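Local coordinates for mitogen activated protein kinase, putative (Leishmania donovani, PDB 4QNY), which probably transfers the gamma-phosphate of ATP to serine or threonine residues of protein substrates, as mitogen-activated protein kinases do, at residues 108-112 with 113-117; 139-143 with 144-148; 286-289 with 290-294. All coordinates share one frame; numbering follows the deposited sequence.

Interaction 1: 108-112 with 113-117; sequences METDL and KQVLR. With ANP (phosphoaminophosphonic acid-adenylate ester), chain D.
D111 and K113 meet where the chain leaves the kinase hinge and turns into helix 112-117, an example of an N-cap residue that also serves a ligand. The CG of D111 sits between its own backbone N and carbonyl carbon (chi1 62°), which swings the carboxylate back over the first turn. D111 OD1 then accepts a weak, bent capping bond from K113 N at 3.2 Å, while D111 OD2 turns to the ribose. There O2' of the nucleotide analogue is modelled 2.4 Å from D111 OD2, implausibly short, so the exact geometry of this hydrogen bond is doubtful. Q114 CB lies 3.3 Å from T110 OG1. On the apolar side, T110 and V115 cross nearly perpendicularly, T110 CG2 to V115 CG2 at 3.8 Å. V115 N bonds to D111 O at 3.1 Å, and L116 N to L112 O at 2.9 Å. Further back, M108 N donates to adenine N1 of the analogue over 3.1 Å, the familiar hinge bond of protein kinases. With one oxygen toward each, the D111 carboxylate probably links the nucleotide site to the helix start, though neither bond is securely placed: one is weak, the other suspiciously short.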
loop_
_atom_site.group_PDB
_atom_site.type_symbol
_atom_site.label_atom_id
_atom_site.label_comp_id
_atom_site.label_asym_id
_atom_site.label_seq_id
_atom_site.Cartn_x
_atom_site.Cartn_y
_atom_site.Cartn_z
ATOM N N MET A 108 5.818 -13.874 3.229
ATOM C CA MET A 108 5.489 -14.015 1.817
ATOM C C MET A 108 6.786 -14.063 1.016
ATOM O O MET A 108 7.814 -13.551 1.458
ATOM C CB MET A 108 4.591 -12.869 1.346
ATOM C CG MET A 108 3.212 -12.856 1.996
ATOM S SD MET A 108 2.162 -14.227 1.465
ATOM C CE MET A 108 1.806 -13.742 -0.224
ATOM N N GLU A 109 6.736 -14.683 -0.157
ATOM C CA GLU A 109 7.941 -14.933 -0.943
ATOM C C GLU A 109 8.600 -13.648 -1.450
ATOM O O GLU A 109 9.820 -13.506 -1.378
ATOM C CB GLU A 109 7.615 -15.859 -2.118
ATOM C CG GLU A 109 7.182 -17.255 -1.686
ATOM C CD GLU A 109 6.813 -18.149 -2.854
ATOM O OE1 GLU A 109 7.190 -17.820 -3.999
ATOM O OE2 GLU A 109 6.147 -19.180 -2.627
ATOM N N THR A 110 7.794 -12.719 -1.952
ATOM C CA THR A 110 8.311 -11.462 -2.491
ATOM C C THR A 110 7.189 -10.436 -2.630
ATOM O O THR A 110 6.096 -10.637 -2.101
ATOM C CB THR A 110 8.988 -11.673 -3.862
ATOM O OG1 THR A 110 9.479 -10.421 -4.356
ATOM C CG2 THR A 110 8.004 -12.262 -4.863
ATOM N N ASP A 111 7.451 -9.336 -3.327
ATOM C CA ASP A 111 6.379 -8.395 -3.635
ATOM C C ASP A 111 6.416 -7.978 -5.108
ATOM O O ASP A 111 7.328 -8.353 -5.846
ATOM C CB ASP A 111 6.441 -7.169 -2.712
ATOM C CG ASP A 111 7.723 -6.374 -2.862
ATOM O OD1 ASP A 111 8.047 -5.958 -3.991
ATOM O OD2 ASP A 111 8.420 -6.154 -1.852
ATOM N N LEU A 112 5.427 -7.193 -5.520
ATOM C CA LEU A 112 5.228 -6.884 -6.936
ATOM C C LEU A 112 6.278 -5.952 -7.556
ATOM O O LEU A 112 6.545 -6.050 -8.749
ATOM C CB LEU A 112 3.835 -6.281 -7.144
ATOM C CG LEU A 112 2.674 -7.271 -7.269
ATOM C CD1 LEU A 112 1.399 -6.554 -7.684
ATOM C CD2 LEU A 112 3.017 -8.378 -8.257
ATOM N N LYS A 113 6.851 -5.046 -6.767
ATOM C CA LYS A 113 7.870 -4.115 -7.261
ATOM C C LYS A 113 9.099 -4.829 -7.837
ATOM O O LYS A 113 9.501 -4.533 -8.993
ATOM C CB LYS A 113 8.319 -3.181 -6.144
ATOM C CG LYS A 113 9.471 -2.291 -6.549
ATOM C CD LYS A 113 9.832 -1.289 -5.471
ATOM C CE LYS A 113 10.939 -0.368 -5.962
ATOM N NZ LYS A 113 11.151 0.780 -5.042
ATOM N N GLN A 114 9.767 -5.616 -6.959
ATOM C CA GLN A 114 10.519 -6.879 -7.294
ATOM C C GLN A 114 10.183 -7.740 -8.469
ATOM O O GLN A 114 11.064 -8.070 -9.249
ATOM C CB GLN A 114 10.470 -7.841 -6.113
ATOM C CG GLN A 114 11.759 -8.100 -5.118
ATOM C CD GLN A 114 11.487 -7.494 -3.731
ATOM O OE1 GLN A 114 10.311 -7.301 -3.537
ATOM N NE2 GLN A 114 12.455 -7.507 -2.758
ATOM N N VAL A 115 8.946 -8.228 -8.490
ATOM C CA VAL A 115 8.477 -9.134 -9.539
ATOM C C VAL A 115 8.516 -8.436 -10.890
ATOM O O VAL A 115 8.916 -9.017 -11.903
ATOM C CB VAL A 115 7.030 -9.647 -9.264
ATOM C CG1 VAL A 115 6.396 -10.229 -10.528
ATOM C CG2 VAL A 115 7.019 -10.683 -8.148
ATOM N N LEU A 116 8.097 -7.174 -10.886
ATOM C CA LEU A 116 8.088 -6.348 -12.082
ATOM C C LEU A 116 9.503 -5.977 -12.519
ATOM O O LEU A 116 9.797 -5.922 -13.715
ATOM C CB LEU A 116 7.262 -5.084 -11.837
ATOM C CG LEU A 116 5.747 -5.275 -11.735
ATOM C CD1 LEU A 116 5.089 -4.054 -11.111
ATOM C CD2 LEU A 116 5.161 -5.559 -13.108
ATOM N N ARG A 117 10.372 -5.721 -11.545
ATOM C CA ARG A 117 11.753 -5.332 -11.816
ATOM C C ARG A 117 12.541 -6.470 -12.464
ATOM O O ARG A 117 13.413 -6.236 -13.302
ATOM C CB ARG A 117 12.442 -4.872 -10.526
ATOM C CG ARG A 117 13.954 -4.717 -10.637
ATOM C CD ARG A 117 14.511 -3.830 -9.533
ATOM N NE ARG A 117 14.088 -4.262 -8.204
ATOM C CZ ARG A 117 14.869 -4.901 -7.340
ATOM N NH1 ARG A 117 14.392 -5.256 -6.152
ATOM N NH2 ARG A 117 16.125 -5.186 -7.664
HETATM P PG ANP D . 6.299 1.627 7.185
HETATM O O1G ANP D . 7.428 1.019 7.956
HETATM O O2G ANP D . 4.933 1.104 7.773
HETATM O O3G ANP D . 6.349 3.201 7.341
HETATM P PB ANP D . 7.669 0.204 5.151
HETATM O O1B ANP D . 8.943 0.715 5.741
HETATM O O2B ANP D . 7.821 0.161 3.603
HETATM N N3B ANP D . 6.391 1.227 5.537
HETATM P PA ANP D . 6.749 -2.388 4.817
HETATM O O1A ANP D . 6.205 -1.877 3.538
HETATM O O2A ANP D . 5.689 -3.064 5.691
HETATM O O3A ANP D . 7.385 -1.227 5.711
HETATM O "O5'" ANP D . 7.927 -3.392 4.479
HETATM C "C5'" ANP D . 8.985 -3.048 3.560
HETATM C "C4'" ANP D . 9.257 -4.228 2.660
HETATM O "O4'" ANP D . 9.464 -5.413 3.453
HETATM C "C3'" ANP D . 8.131 -4.598 1.704
HETATM O "O3'" ANP D . 8.176 -3.801 0.526
HETATM C "C2'" ANP D . 8.428 -6.070 1.412
HETATM O "O2'" ANP D . 9.389 -6.216 0.371
HETATM C "C1'" ANP D . 9.007 -6.554 2.748
HETATM N N9 ANP D . 8.042 -7.258 3.585
HETATM C C8 ANP D . 7.180 -6.708 4.493
HETATM N N7 ANP D . 6.414 -7.581 5.110
HETATM C C5 ANP D . 6.806 -8.791 4.558
HETATM C C6 ANP D . 6.375 -10.117 4.787
HETATM N N6 ANP D . 5.421 -10.449 5.659
HETATM N N1 ANP D . 6.970 -11.099 4.073
HETATM C C2 ANP D . 7.924 -10.772 3.197
HETATM N N3 ANP D . 8.410 -9.564 2.900
HETATM C C4 ANP D . 7.804 -8.614 3.620
#

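Interaction 2: 139-143 with 144-148; sequences HIIHS and AGVIH
I141 and V146 are brought together by a Schellman motif, a worked example of how a helix is ended and its chain redirected into a strand. In the backbone, V146 N returns to I141 O at 3.1 Å and G145 N to H142 O at 3.0 Å; A144 N makes weak bonds to the carbonyls of both I140 and I141. The positive phi of G145 (80°) lets the chain reverse here. Among side-chain polar contacts, S143 OG lies between its own N and carbonyl carbon (chi1 64°) and donates to I140 O at 2.6 Å, giving that carbonyl a second donor. The H142 ring presents CD2 edge-on to V146 O at 3.2 Å, near the ring plane, and H142 CA makes a CA-H...O contact with the same oxygen. H142 NE2 is hydrogen-bonded to D208 OD2, which also accepts from H148 N. The apolar contact is made by I141 CG2, 3.8 Å from V146 CB and close to V146 CG1. Strand 146-147 leads into the HRD motif of the catalytic loop, which begins at H148. Because D208 OD2 accepts from both histidines, its carboxylate probably polarises the H142 imidazole and ties the helix end to that loop.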
loop_
_atom_site.group_PDB
_atom_site.type_symbol
_atom_site.label_atom_id
_atom_site.label_comp_id
_atom_site.label_asym_id
_atom_site.label_seq_id
_atom_site.Cartn_x
_atom_site.Cartn_y
_atom_site.Cartn_z
ATOM N N HIS A 139 -11.715 -4.091 -0.690
ATOM C CA HIS A 139 -13.131 -4.068 -0.342
ATOM C C HIS A 139 -13.319 -4.299 1.152
ATOM O O HIS A 139 -14.166 -3.674 1.788
ATOM C CB HIS A 139 -13.903 -5.120 -1.141
ATOM C CG HIS A 139 -15.367 -5.155 -0.835
ATOM N ND1 HIS A 139 -15.974 -6.229 -0.223
ATOM C CD2 HIS A 139 -16.345 -4.245 -1.055
ATOM C CE1 HIS A 139 -17.264 -5.982 -0.080
ATOM N NE2 HIS A 139 -17.515 -4.783 -0.576
ATOM N N ILE A 140 -12.511 -5.198 1.703
ATOM C CA ILE A 140 -12.550 -5.511 3.126
ATOM C C ILE A 140 -12.049 -4.339 3.965
ATOM O O ILE A 140 -12.677 -3.959 4.955
ATOM C CB ILE A 140 -11.714 -6.765 3.431
ATOM C CG1 ILE A 140 -12.408 -7.999 2.852
ATOM C CG2 ILE A 140 -11.502 -6.920 4.930
ATOM C CD1 ILE A 140 -11.470 -9.120 2.496
ATOM N N ILE A 141 -10.922 -3.768 3.555
ATOM C CA ILE A 141 -10.343 -2.617 4.238
ATOM C C ILE A 141 -11.287 -1.415 4.201
ATOM O O ILE A 141 -11.489 -0.743 5.213
ATOM C CB ILE A 141 -8.988 -2.224 3.613
ATOM C CG1 ILE A 141 -7.993 -3.381 3.733
ATOM C CG2 ILE A 141 -8.432 -0.971 4.274
ATOM C CD1 ILE A 141 -6.754 -3.215 2.879
ATOM N N HIS A 142 -11.871 -1.158 3.034
ATOM C CA HIS A 142 -12.783 -0.030 2.860
ATOM C C HIS A 142 -14.087 -0.221 3.630
ATOM O O HIS A 142 -14.678 0.746 4.112
ATOM C CB HIS A 142 -13.086 0.188 1.375
ATOM C CG HIS A 142 -11.906 0.649 0.579
ATOM N ND1 HIS A 142 -11.916 0.714 -0.797
ATOM C CD2 HIS A 142 -10.677 1.065 0.966
ATOM C CE1 HIS A 142 -10.745 1.152 -1.224
ATOM N NE2 HIS A 142 -9.975 1.373 -0.174
ATOM N N SER A 143 -14.535 -1.467 3.741
ATOM C CA SER A 143 -15.761 -1.771 4.472
ATOM C C SER A 143 -15.570 -1.530 5.966
ATOM O O SER A 143 -16.531 -1.272 6.692
ATOM C CB SER A 143 -16.199 -3.214 4.221
ATOM O OG SER A 143 -15.243 -4.129 4.724
ATOM N N ALA A 144 -14.323 -1.615 6.416
ATOM C CA ALA A 144 -13.992 -1.364 7.813
ATOM C C ALA A 144 -13.819 0.129 8.077
ATOM O O ALA A 144 -13.463 0.537 9.183
ATOM C CB ALA A 144 -12.732 -2.123 8.203
ATOM N N GLY A 145 -14.073 0.940 7.053
ATOM C CA GLY A 145 -13.990 2.386 7.175
ATOM C C GLY A 145 -12.569 2.905 7.096
ATOM O O GLY A 145 -12.262 3.986 7.598
ATOM N N VAL A 146 -11.698 2.131 6.456
ATOM C CA VAL A 146 -10.283 2.473 6.385
ATOM C C VAL A 146 -9.803 2.636 4.945
ATOM O O VAL A 146 -10.148 1.844 4.069
ATOM C CB VAL A 146 -9.417 1.403 7.085
ATOM C CG1 VAL A 146 -7.957 1.830 7.113
ATOM C CG2 VAL A 146 -9.925 1.145 8.496
ATOM N N ILE A 147 -9.010 3.677 4.711
ATOM C CA ILE A 147 -8.367 3.892 3.421
ATOM C C ILE A 147 -6.878 3.584 3.546
ATOM O O ILE A 147 -6.221 4.055 4.473
ATOM C CB ILE A 147 -8.565 5.336 2.923
ATOM C CG1 ILE A 147 -10.054 5.632 2.732
ATOM C CG2 ILE A 147 -7.802 5.569 1.627
ATOM C CD1 ILE A 147 -10.352 7.075 2.390
ATOM N N HIS A 148 -6.349 2.792 2.618
ATOM C CA HIS A 148 -4.958 2.354 2.695
ATOM C C HIS A 148 -3.975 3.501 2.468
ATOM O O HIS A 148 -2.982 3.617 3.191
ATOM C CB HIS A 148 -4.692 1.236 1.687
ATOM C CG HIS A 148 -3.386 0.537 1.900
ATOM N ND1 HIS A 148 -2.202 0.989 1.358
ATOM C CD2 HIS A 148 -3.076 -0.577 2.603
ATOM C CE1 HIS A 148 -1.220 0.181 1.714
ATOM N NE2 HIS A 148 -1.723 -0.779 2.471
#

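Interaction 3: 286-289 with 290-294; sequences DLLR and HMLVF
R289 folds back along its own helix until its guanidinium lies against H290, and its path illustrates how a long side chain can serve two neighbours. R289 CB stands 3.1 Å from H290 N, and CG, anti to the backbone N (chi1 169°), remains beside the same peptide. The chain then bends at chi3 (62°), which brings NE round to D286, one turn earlier. R289 NE and NH2 form a salt bridge to D286, both hydrogen bonds ending on OD1, at 3.2 Å and 3.0 Å; they come from the same face of the carboxylate, above its plane. CZ has H290 CB over one face. R289 NH2 lies 3.4 Å from H290 CB and also close to CG and ND1 of the ring, while the guanidinium and imidazole planes stand 37° apart. D286 OD2 has its own partner in H308, so the carboxylate joins this helix to the segment following helix 302-306.

All this lies on the last turns of helix 282-291, in the helical C-terminal lobe of the kinase fold. L287 CD1 meets M291 CE at 3.8 Å, both residues also touching A305 of helix 302-306; on the face toward helix 206-219, L288 CD1 touches L292 CD1 at a similar separation, M291 reaches V209 and I212, and L292 reaches W210. Backbone bonds run from H290 N to D286 O and from M291 N to L287 O. At L292 the helix lets go: its N bonds weakly to both L288 O and R289 O. A water then donates to R289 O at 2.7 Å and to L292 O.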
loop_
_atom_site.group_PDB
_atom_site.type_symbol
_atom_site.label_atom_id
_atom_site.label_comp_id
_atom_site.label_asym_id
_atom_site.label_seq_id
_atom_site.Cartn_x
_atom_site.Cartn_y
_atom_site.Cartn_z
ATOM N N ASP A 286 -9.907 -1.702 -20.749
ATOM C CA ASP A 286 -11.055 -0.940 -20.278
ATOM C C ASP A 286 -11.007 -0.762 -18.768
ATOM O O ASP A 286 -11.269 0.327 -18.255
ATOM C CB ASP A 286 -12.365 -1.614 -20.675
ATOM C CG ASP A 286 -13.571 -0.911 -20.088
ATOM O OD1 ASP A 286 -13.871 0.215 -20.533
ATOM O OD2 ASP A 286 -14.212 -1.477 -19.178
ATOM N N LEU A 287 -10.682 -1.840 -18.061
ATOM C CA LEU A 287 -10.547 -1.792 -16.609
ATOM C C LEU A 287 -9.435 -0.828 -16.218
ATOM O O LEU A 287 -9.559 -0.080 -15.250
ATOM C CB LEU A 287 -10.267 -3.185 -16.044
ATOM C CG LEU A 287 -10.136 -3.272 -14.521
ATOM C CD1 LEU A 287 -11.426 -2.834 -13.844
ATOM C CD2 LEU A 287 -9.751 -4.678 -14.090
ATOM N N LEU A 288 -8.351 -0.851 -16.986
ATOM C CA LEU A 288 -7.226 0.051 -16.772
ATOM C C LEU A 288 -7.639 1.502 -16.999
ATOM O O LEU A 288 -7.295 2.387 -16.214
ATOM C CB LEU A 288 -6.064 -0.321 -17.696
ATOM C CG LEU A 288 -4.788 0.511 -17.577
ATOM C CD1 LEU A 288 -4.226 0.412 -16.172
ATOM C CD2 LEU A 288 -3.757 0.066 -18.602
ATOM N N ARG A 289 -8.380 1.735 -18.079
ATOM C CA ARG A 289 -8.875 3.066 -18.413
ATOM C C ARG A 289 -9.785 3.622 -17.323
ATOM O O ARG A 289 -9.666 4.784 -16.931
ATOM C CB ARG A 289 -9.627 3.030 -19.746
ATOM C CG ARG A 289 -10.405 4.297 -20.060
ATOM C CD ARG A 289 -11.616 3.995 -20.931
ATOM N NE ARG A 289 -12.558 3.106 -20.258
ATOM C CZ ARG A 289 -13.535 3.520 -19.455
ATOM N NH1 ARG A 289 -13.702 4.814 -19.223
ATOM N NH2 ARG A 289 -14.346 2.639 -18.884
ATOM N N HIS A 290 -10.692 2.782 -16.835
ATOM C CA HIS A 290 -11.683 3.210 -15.859
ATOM C C HIS A 290 -11.070 3.379 -14.467
ATOM O O HIS A 290 -11.520 4.213 -13.681
ATOM C CB HIS A 290 -12.841 2.211 -15.811
ATOM C CG HIS A 290 -14.145 2.816 -15.392
ATOM N ND1 HIS A 290 -15.349 2.164 -15.541
ATOM C CD2 HIS A 290 -14.431 4.016 -14.834
ATOM C CE1 HIS A 290 -16.324 2.934 -15.089
ATOM N NE2 HIS A 290 -15.793 4.063 -14.654
ATOM N N MET A 291 -10.044 2.588 -14.170
ATOM C CA MET A 291 -9.329 2.705 -12.902
ATOM C C MET A 291 -8.520 3.995 -12.841
ATOM O O MET A 291 -8.249 4.518 -11.761
ATOM C CB MET A 291 -8.400 1.508 -12.686
ATOM C CG MET A 291 -9.076 0.276 -12.111
ATOM S SD MET A 291 -7.919 -1.090 -11.888
ATOM C CE MET A 291 -8.959 -2.285 -11.056
ATOM N N LEU A 292 -8.130 4.500 -14.006
ATOM C CA LEU A 292 -7.290 5.688 -14.073
ATOM C C LEU A 292 -8.052 6.891 -14.618
ATOM O O LEU A 292 -7.547 7.630 -15.464
ATOM C CB LEU A 292 -6.049 5.413 -14.926
ATOM C CG LEU A 292 -5.083 4.367 -14.358
ATOM C CD1 LEU A 292 -3.942 4.090 -15.327
ATOM C CD2 LEU A 292 -4.543 4.814 -13.008
ATOM N N VAL A 293 -9.271 7.083 -14.125
ATOM C CA VAL A 293 -10.069 8.248 -14.483
ATOM C C VAL A 293 -9.735 9.405 -13.549
ATOM O O VAL A 293 -9.645 9.222 -12.334
ATOM C CB VAL A 293 -11.581 7.942 -14.423
ATOM C CG1 VAL A 293 -12.398 9.216 -14.594
ATOM C CG2 VAL A 293 -11.956 6.921 -15.483
ATOM N N PHE A 294 -9.538 10.587 -14.128
ATOM C CA PHE A 294 -9.172 11.790 -13.382
ATOM C C PHE A 294 -10.113 12.065 -12.210
ATOM O O PHE A 294 -9.692 12.070 -11.052
ATOM C CB PHE A 294 -9.144 12.995 -14.327
ATOM C CG PHE A 294 -8.847 14.299 -13.644
ATOM C CD1 PHE A 294 -7.543 14.663 -13.352
ATOM C CD2 PHE A 294 -9.873 15.168 -13.308
ATOM C CE1 PHE A 294 -7.269 15.866 -12.728
ATOM C CE2 PHE A 294 -9.607 16.370 -12.683
ATOM C CZ PHE A 294 -8.304 16.719 -12.394
HETATM O O HOH W 1 -8.240 6.978 -17.755
#

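How the interactions relate
The three sites follow one another along the chain within the protein kinase domain, and none touches another: their nearest atoms are about 11 to 12 Å apart and their centres 21 to 24 Å apart. Interaction 1 opens helix 112-117 and interaction 2 closes helix 124-143, the next helix along; the two lie on opposite sides of the chain's centre. Interaction 3 ends helix 282-291, much later. Helix 206-219 is a common neighbour, packing against residues of all three. Together they show helix ends used for different tasks: nucleotide binding at the hinge side, entry to the catalytic loop, and assembly of the helical lobe.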